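Local coordinates for protein cryptic loci regulator 2 (Schizosaccharomyces pombe 972h-, PDB 5IKJ) that acts upstream of histone deacetylases in transcriptional silencing of heterochromatin, as part of the Snf2/Hdac-containing repressor complex SHREC, at residues 66-71 with 362-367; 73-78 with 231-236. All coordinates share one frame; numbering follows the deposited sequence.

Helices 50-67 and 75-82 follow each other in the chain, and each makes one of the two contacts: contact 1 joins the end of the first to the loop 362-367, contact 2 the start of the second to helix 214-237. Their centres lie about 12 Å apart. They meet at Thr363, whose OG1 packs 3.5 Å from Gln75 CG and 3.7 Å from Lys232 CE. Helix 214-237 serves both, since Glu225 and His229 bond to 66-71 while 231-236 faces 73-78. The zinc ion, held by His189, Cys204, Cys206 and Cys209, is about 12 Å from the side chain of His66. Another protein chain reaches both contacts.

Contact 1 (66-71 with 362-367)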
loop_
_atom_site.group_PDB
_atom_site.type_symbol
_atom_site.label_atom_id
_atom_site.label_comp_id
_atom_site.label_asym_id
_atom_site.label_seq_id
_atom_site.Cartn_x
_atom_site.Cartn_y
_atom_site.Cartn_z
ATOM N N HIS A 66 11.860 -8.161 -3.812
ATOM C CA HIS A 66 11.213 -7.024 -4.454
ATOM C C HIS A 66 9.910 -7.446 -5.120
ATOM O O HIS A 66 8.856 -6.847 -4.879
ATOM C CB HIS A 66 12.162 -6.401 -5.476
ATOM C CG HIS A 66 11.846 -4.977 -5.813
ATOM N ND1 HIS A 66 12.691 -4.191 -6.566
ATOM C CD2 HIS A 66 10.780 -4.199 -5.508
ATOM C CE1 HIS A 66 12.163 -2.989 -6.708
ATOM N NE2 HIS A 66 11.003 -2.967 -6.074
ATOM N N VAL A 67 9.960 -8.488 -5.953
ATOM C CA VAL A 67 8.774 -8.899 -6.700
ATOM C C VAL A 67 7.718 -9.461 -5.758
ATOM O O VAL A 67 6.522 -9.185 -5.909
ATOM C CB VAL A 67 9.145 -9.919 -7.791
ATOM C CG1 VAL A 67 7.958 -10.161 -8.717
ATOM C CG2 VAL A 67 10.335 -9.437 -8.590
ATOM N N PHE A 68 8.138 -10.261 -4.780
ATOM C CA PHE A 68 7.225 -10.870 -3.825
ATOM C C PHE A 68 7.202 -10.134 -2.492
ATOM O O PHE A 68 6.810 -10.716 -1.475
ATOM C CB PHE A 68 7.593 -12.339 -3.615
ATOM C CG PHE A 68 7.615 -13.139 -4.886
ATOM C CD1 PHE A 68 6.462 -13.301 -5.636
ATOM C CD2 PHE A 68 8.786 -13.729 -5.332
ATOM C CE1 PHE A 68 6.476 -14.033 -6.804
ATOM C CE2 PHE A 68 8.806 -14.464 -6.501
ATOM C CZ PHE A 68 7.648 -14.617 -7.239
ATOM N N GLY A 69 7.611 -8.867 -2.477
ATOM C CA GLY A 69 7.592 -8.077 -1.264
ATOM C C GLY A 69 7.467 -6.594 -1.543
ATOM O O GLY A 69 6.358 -6.074 -1.694
ATOM N N GLY A 70 8.599 -5.905 -1.619
ATOM C CA GLY A 70 8.611 -4.477 -1.854
ATOM C C GLY A 70 8.525 -3.678 -0.564
ATOM O O GLY A 70 8.067 -4.154 0.474
ATOM N N ALA A 71 8.980 -2.429 -0.648
ATOM C CA ALA A 71 9.023 -1.551 0.513
ATOM C C ALA A 71 7.677 -1.516 1.224
ATOM O O ALA A 71 6.636 -1.281 0.604
ATOM C CB ALA A 71 9.422 -0.138 0.086
ATOM N N LEU A 362 1.491 -16.217 -2.578
ATOM C CA LEU A 362 2.483 -15.154 -2.512
ATOM C C LEU A 362 1.880 -13.828 -2.961
ATOM O O LEU A 362 1.030 -13.773 -3.854
ATOM C CB LEU A 362 3.697 -15.492 -3.380
ATOM C CG LEU A 362 4.626 -16.612 -2.902
ATOM C CD1 LEU A 362 5.851 -16.682 -3.803
ATOM C CD2 LEU A 362 5.051 -16.420 -1.447
ATOM N N THR A 363 2.324 -12.753 -2.316
ATOM C CA THR A 363 1.907 -11.402 -2.670
ATOM C C THR A 363 2.817 -10.885 -3.777
ATOM O O THR A 363 4.030 -10.754 -3.578
ATOM C CB THR A 363 1.965 -10.483 -1.451
ATOM O OG1 THR A 363 1.085 -10.976 -0.432
ATOM C CG2 THR A 363 1.556 -9.060 -1.821
ATOM N N VAL A 364 2.238 -10.596 -4.939
ATOM C CA VAL A 364 2.994 -10.130 -6.096
ATOM C C VAL A 364 2.869 -8.617 -6.181
ATOM O O VAL A 364 1.757 -8.073 -6.204
ATOM C CB VAL A 364 2.508 -10.803 -7.392
ATOM C CG1 VAL A 364 3.377 -10.375 -8.567
ATOM C CG2 VAL A 364 2.534 -12.317 -7.237
ATOM N N LEU A 365 4.007 -7.942 -6.239
ATOM C CA LEU A 365 4.039 -6.488 -6.219
ATOM C C LEU A 365 3.629 -5.945 -7.585
ATOM O O LEU A 365 4.331 -6.197 -8.571
ATOM C CB LEU A 365 5.436 -6.005 -5.867
ATOM C CG LEU A 365 5.665 -4.507 -5.684
ATOM C CD1 LEU A 365 4.903 -3.989 -4.476
ATOM C CD2 LEU A 365 7.158 -4.257 -5.542
ATOM N N PRO A 366 2.527 -5.207 -7.690
ATOM C CA PRO A 366 2.151 -4.642 -8.987
ATOM C C PRO A 366 2.952 -3.393 -9.315
ATOM O O PRO A 366 3.327 -2.612 -8.437
ATOM C CB PRO A 366 0.666 -4.313 -8.801
ATOM C CG PRO A 366 0.563 -3.959 -7.369
ATOM C CD PRO A 366 1.562 -4.834 -6.638
ATOM N N THR A 367 3.222 -3.218 -10.606
ATOM C CA THR A 367 3.873 -2.016 -11.127
ATOM C C THR A 367 2.869 -1.336 -12.050
ATOM O O THR A 367 2.786 -1.654 -13.240
ATOM C CB THR A 367 5.183 -2.353 -11.852
ATOM O OG1 THR A 367 4.947 -3.361 -12.844
ATOM C CG2 THR A 367 6.228 -2.848 -10.857
#
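Val67 O, at the end of helix 50-67, accepts the one hydrogen bond across the contact, from Leu365 N at 2.8 Å. The bond is nearly straight, 163° at the hydrogen, and the donor lies nearly along the C=O axis. One residue on, the chain has left helical geometry, and Phe68 CA lies 3.2 Å from Thr363 O in a CA-H...O contact.

Apolar packing lies to both sides of this backbone pairing. Leu362 CD1 sits over one face of the Phe68 ring, 4.0 Å from its centroid and offset toward the rim, a CH-pi contact. Val364 CG2 approaches the same ring at its edge, near CE1. Phe353, in the strand ahead of the loop, adds an edge-to-face contact, and an apolar side chain of another protein chain also packs on Phe68. At the other end, Leu365 has CG anti to its backbone N (chi1 -175°), and both its methyls meet 66-71. CD2 of Leu365 comes 3.6 Å from His66 CD2, the side chains crossing obliquely, while its CD1 lies 3.8 Å from Gly69 O. Gly70 CA is 4.0 Å from Leu365 CD2; a side chain at Gly70 would run into that methyl, and the backbone angles there call for glycine in any case.

Helix 214-237 takes polar atoms of 66-71: His66 NE2 bonds to Glu225 and Gly69 O to His229, while the imidazole stacks on Tyr191 of helix 183-195.

The chemistry is thus that of a helix end joined to a distant loop through one main-chain bond. Phe68 and Leu365 are the two residues most covered across the contact, one packing with Leu362 and Val364, the other with His66 and Gly70.

Contact 2 (73-78 with 231-236); sequences STQPIL and CKDDTY
Thr74 and Asp233 reach toward each other, tip to tip. Thr74 OG1 lies 3.2 Å from Asp233 OD1 and 3.3 Å from Asp233 OD2; either would be only a weak hydrogen bond, the single hydroxyl proton serving one oxygen at a time. The Gln75 side chain crosses that of Lys232 at about a right angle, with Gln75 NE2 3.4 Å from Lys232 CE. The Gln75 chain bends at chi2 (-52°), which places CD 3.5 Å from Lys232 CE; Gln75 OE1 lies at the edge of the Tyr236 ring, in its plane, 3.9 Å from CE2. Lys232 NZ sits over one face of that ring, offset toward its rim, and Leu78 CD2 packs 4.4 Å from Tyr236 CE2.

Further out, Thr237 OG1 bonds to both Asp233 OD1 and Gln75 NE2, Trp238 NE1 to Thr74 OG1, and Lys232 NZ to the backbone of another protein chain. An alanine at Gln75 would probably leave Thr237 without its amide partner and open a gap beside the Lys232 chain and the Tyr236 edge.

The N-terminal turn of helix 75-82 packs on the C-terminal end of helix 214-237, with Leu266 of strand 255-266 against Thr74 and Ile77, and Trp390 of strand 387-390 against Cys231 and Thr235.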
loop_
_atom_site.group_PDB
_atom_site.type_symbol
_atom_site.label_atom_id
_atom_site.label_comp_id
_atom_site.label_asym_id
_atom_site.label_seq_id
_atom_site.Cartn_x
_atom_site.Cartn_y
_atom_site.Cartn_z
ATOM N N SER A 73 6.172 -4.015 3.064
ATOM C CA SER A 73 5.401 -5.243 3.205
ATOM C C SER A 73 5.432 -5.738 4.645
ATOM O O SER A 73 6.492 -5.782 5.277
ATOM C CB SER A 73 5.944 -6.327 2.278
ATOM O OG SER A 73 5.153 -7.501 2.362
ATOM N N THR A 74 4.262 -6.117 5.159
ATOM C CA THR A 74 4.151 -6.806 6.438
ATOM C C THR A 74 3.598 -8.215 6.268
ATOM O O THR A 74 3.219 -8.845 7.263
ATOM C CB THR A 74 3.271 -6.010 7.407
ATOM O OG1 THR A 74 1.913 -6.021 6.949
ATOM C CG2 THR A 74 3.755 -4.567 7.512
ATOM N N GLN A 75 3.542 -8.724 5.037
ATOM C CA GLN A 75 3.002 -10.061 4.812
ATOM C C GLN A 75 3.792 -11.144 5.533
ATOM O O GLN A 75 3.167 -12.102 6.020
ATOM C CB GLN A 75 2.941 -10.350 3.305
ATOM C CG GLN A 75 2.031 -9.410 2.529
ATOM C CD GLN A 75 0.646 -9.311 3.132
ATOM O OE1 GLN A 75 0.011 -10.325 3.423
ATOM N NE2 GLN A 75 0.177 -8.086 3.342
ATOM N N PRO A 76 5.123 -11.080 5.630
ATOM C CA PRO A 76 5.831 -12.085 6.439
ATOM C C PRO A 76 5.356 -12.132 7.879
ATOM O O PRO A 76 5.398 -13.202 8.499
ATOM C CB PRO A 76 7.297 -11.644 6.337
ATOM C CG PRO A 76 7.373 -10.887 5.058
ATOM C CD PRO A 76 6.058 -10.180 4.932
ATOM N N ILE A 77 4.899 -11.006 8.430
ATOM C CA ILE A 77 4.396 -11.003 9.800
ATOM C C ILE A 77 3.080 -11.767 9.883
ATOM O O ILE A 77 2.857 -12.542 10.821
ATOM C CB ILE A 77 4.251 -9.558 10.314
ATOM C CG1 ILE A 77 5.617 -8.866 10.315
ATOM C CG2 ILE A 77 3.643 -9.546 11.715
ATOM C CD1 ILE A 77 5.585 -7.407 10.731
ATOM N N LEU A 78 2.187 -11.564 8.911
ATOM C CA LEU A 78 0.940 -12.320 8.901
ATOM C C LEU A 78 1.198 -13.796 8.633
ATOM O O LEU A 78 0.532 -14.663 9.212
ATOM C CB LEU A 78 -0.022 -11.748 7.855
ATOM C CG LEU A 78 -1.387 -12.440 7.779
ATOM C CD1 LEU A 78 -2.160 -12.260 9.080
ATOM C CD2 LEU A 78 -2.206 -11.932 6.600
ATOM N N CYS A 231 -2.266 0.194 1.583
ATOM C CA CYS A 231 -3.606 -0.149 1.125
ATOM C C CYS A 231 -3.967 -1.574 1.520
ATOM O O CYS A 231 -5.024 -1.823 2.111
ATOM C CB CYS A 231 -3.675 0.024 -0.392
ATOM S SG CYS A 231 -5.288 -0.269 -1.102
ATOM N N LYS A 232 -3.092 -2.525 1.197
ATOM C CA LYS A 232 -3.350 -3.922 1.521
ATOM C C LYS A 232 -3.574 -4.107 3.017
ATOM O O LYS A 232 -4.465 -4.857 3.431
ATOM C CB LYS A 232 -2.185 -4.785 1.039
ATOM C CG LYS A 232 -2.473 -6.274 0.997
ATOM C CD LYS A 232 -1.305 -7.034 0.384
ATOM C CE LYS A 232 -1.506 -8.541 0.441
ATOM N NZ LYS A 232 -2.626 -9.007 -0.425
ATOM N N ASP A 233 -2.780 -3.425 3.845
ATOM C CA ASP A 233 -2.933 -3.572 5.288
ATOM C C ASP A 233 -4.242 -2.962 5.773
ATOM O O ASP A 233 -4.896 -3.515 6.664
ATOM C CB ASP A 233 -1.743 -2.937 6.011
ATOM C CG ASP A 233 -0.441 -3.670 5.747
ATOM O OD1 ASP A 233 -0.489 -4.817 5.254
ATOM O OD2 ASP A 233 0.632 -3.100 6.039
ATOM N N ASP A 234 -4.647 -1.828 5.195
ATOM C CA ASP A 234 -5.873 -1.166 5.624
ATOM C C ASP A 234 -7.131 -1.889 5.155
ATOM O O ASP A 234 -8.217 -1.612 5.677
ATOM C CB ASP A 234 -5.895 0.277 5.114
ATOM C CG ASP A 234 -5.025 1.204 5.944
ATOM O OD1 ASP A 234 -4.280 0.707 6.816
ATOM O OD2 ASP A 234 -5.083 2.432 5.721
ATOM N N THR A 235 -7.017 -2.798 4.184
ATOM C CA THR A 235 -8.180 -3.494 3.650
ATOM C C THR A 235 -8.072 -5.013 3.687
ATOM O O THR A 235 -9.094 -5.681 3.502
ATOM C CB THR A 235 -8.444 -3.066 2.196
ATOM O OG1 THR A 235 -7.362 -3.496 1.362
ATOM C CG2 THR A 235 -8.587 -1.553 2.094
ATOM N N TYR A 236 -6.885 -5.576 3.921
ATOM C CA TYR A 236 -6.709 -7.022 3.872
ATOM C C TYR A 236 -5.950 -7.547 5.086
ATOM O O TYR A 236 -6.425 -8.458 5.771
ATOM C CB TYR A 236 -5.986 -7.413 2.579
ATOM C CG TYR A 236 -5.549 -8.859 2.512
ATOM C CD1 TYR A 236 -6.431 -9.855 2.113
ATOM C CD2 TYR A 236 -4.250 -9.225 2.831
ATOM C CE1 TYR A 236 -6.033 -11.176 2.045
ATOM C CE2 TYR A 236 -3.842 -10.543 2.767
ATOM C CZ TYR A 236 -4.737 -11.514 2.374
ATOM O OH TYR A 236 -4.331 -12.826 2.309
#